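Local structure of TTHB210-like domain-containing protein (Thermus thermophilus, 3VG8) at the interface of chains A and B. The protein is of unknown function but assembles into a homodecamer and is controlled by the sigma-E/anti-sigma-E regulatory system. Numbering follows the deposited sequence. Chains: chain A/B, Hypothetical Protein TTHB210.

The interface of chains A and B. Residues chain A 60-62; chain B 79-80, 82, 104, 116.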
# COMPACT_ATOMS: atom_id res chain seq x y z
N TYR A 60 4.86 -28.04 8.25
CA TYR A 60 3.47 -27.64 8.29
C TYR A 60 3.36 -26.56 9.35
O TYR A 60 3.62 -26.81 10.54
CB TYR A 60 2.57 -28.81 8.69
CG TYR A 60 2.34 -29.81 7.59
CD1 TYR A 60 1.44 -29.53 6.56
CD2 TYR A 60 2.98 -31.03 7.60
CE1 TYR A 60 1.18 -30.45 5.56
CE2 TYR A 60 2.73 -31.98 6.59
CZ TYR A 60 1.82 -31.68 5.58
OH TYR A 60 1.50 -32.64 4.64
N VAL A 61 2.96 -25.37 8.92
CA VAL A 61 2.82 -24.24 9.82
C VAL A 61 1.45 -23.60 9.67
O VAL A 61 1.01 -23.35 8.55
CB VAL A 61 3.91 -23.18 9.54
CG1 VAL A 61 3.67 -21.93 10.38
CG2 VAL A 61 5.28 -23.77 9.87
N ASP A 62 0.77 -23.35 10.78
CA ASP A 62 -0.53 -22.69 10.74
C ASP A 62 -1.60 -23.40 9.88
O ASP A 62 -2.22 -22.78 9.03
CB ASP A 62 -0.32 -21.24 10.24
CG ASP A 62 -1.58 -20.39 10.36
OD1 ASP A 62 -2.27 -20.47 11.38
OD2 ASP A 62 -1.86 -19.61 9.44
N VAL B 79 -2.61 -25.60 14.02
CA VAL B 79 -1.71 -26.70 14.27
C VAL B 79 -0.43 -26.53 13.46
O VAL B 79 -0.45 -25.98 12.37
CB VAL B 79 -2.39 -28.05 13.85
CG1 VAL B 79 -1.35 -29.16 13.80
CG2 VAL B 79 -3.48 -28.41 14.82
N ASN B 80 0.70 -26.98 14.01
CA ASN B 80 1.95 -26.96 13.28
C ASN B 80 2.47 -28.38 13.36
O ASN B 80 2.17 -29.13 14.30
CB ASN B 80 3.03 -26.06 13.91
CG ASN B 80 2.67 -24.58 13.90
OD1 ASN B 80 2.09 -24.06 12.95
ND2 ASN B 80 3.05 -23.89 14.98
N ILE B 82 6.23 -29.78 12.83
CA ILE B 82 7.61 -29.39 12.58
C ILE B 82 8.62 -30.52 12.66
O ILE B 82 8.71 -31.19 13.68
CB ILE B 82 8.05 -28.32 13.61
CG1 ILE B 82 6.95 -27.27 13.80
CG2 ILE B 82 9.39 -27.70 13.19
CD1 ILE B 82 6.80 -26.26 12.66
N VAL B 104 -0.75 -17.44 14.52
CA VAL B 104 0.63 -17.74 14.22
C VAL B 104 1.57 -16.55 14.43
O VAL B 104 2.71 -16.75 14.83
CB VAL B 104 0.79 -18.33 12.79
CG1 VAL B 104 0.37 -17.31 11.73
CG2 VAL B 104 2.23 -18.77 12.60
N TYR B 116 8.51 -17.58 10.64
CA TYR B 116 8.42 -18.77 9.82
C TYR B 116 8.82 -18.50 8.37
O TYR B 116 9.45 -19.40 7.76
CB TYR B 116 7.00 -19.35 9.87
CG TYR B 116 6.69 -19.98 11.19
CD1 TYR B 116 7.48 -21.03 11.68
CD2 TYR B 116 5.65 -19.50 12.00
CE1 TYR B 116 7.26 -21.58 12.93
CE2 TYR B 116 5.41 -20.06 13.28
CZ TYR B 116 6.22 -21.09 13.74
OH TYR B 116 6.07 -21.61 15.01
OXT TYR B 116 8.50 -17.40 7.87
O HOH W 1 -3.01 -18.54 12.90
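Two torsions set up this contact between copies of the protein: A:Val61 carries CG1 anti to its own backbone N (chi1 173°), which lays that methyl over the ring of B:Tyr116, and B:Asn80 turns CG anti to its carbonyl carbon (chi1 -65°), presenting the side-chain carbonyl oxygen OD1 to the backbone of chain A. The ring contact is a CH-pi interaction. CG1 of A:Val61 stands over one face, displaced toward the rim, with CD2 of B:Tyr116 3.5 Å away. The other methyl, CG2 of A:Val61, touches both the ring, at CD1 of B:Tyr116, and CD1 of B:Ile82, each 4.0 Å away. Of the residues described, A:Val61 loses the most surface, 65 Å², consistent with a small apolar plug set against chain B.

Beside the plug, the amide N of A:Asp62 donates a hydrogen bond to the side-chain carbonyl OD1 of B:Asn80, 2.6 Å between N and OD1. It is nearly straight at the hydrogen, and the donor lies almost in line with the C=O bond (171°). The acceptor thus comes from strand 78-84 of chain B and the donor from the residue following strand 60-61 of chain A, which is likely to hold the end of that strand against chain B. An alanine in place of B:Asn80 would remove the side-chain acceptor and would probably leave the A:Asp62 amide without this mate, allowing the turn after strand 60-61 more movement.

The carboxylate of A:Asp62 reaches the start of helix 104-111, where its side chain crosses that of B:Val104 at roughly a right angle, and CG of A:Asp62 lies 3.9 Å from CG1 of B:Val104. B:Val104 is the first residue of the helix, so the N-terminal end of its dipole may favour a negative charge on A:Asp62. Because the pair of chains is two-fold symmetric, the arrangement recurs with the chains exchanged, and it may serve decamer assembly. A water bridges the same two residues, 2.6 Å from OD1 of A:Asp62 and 3.0 Å from the backbone N of B:Val104.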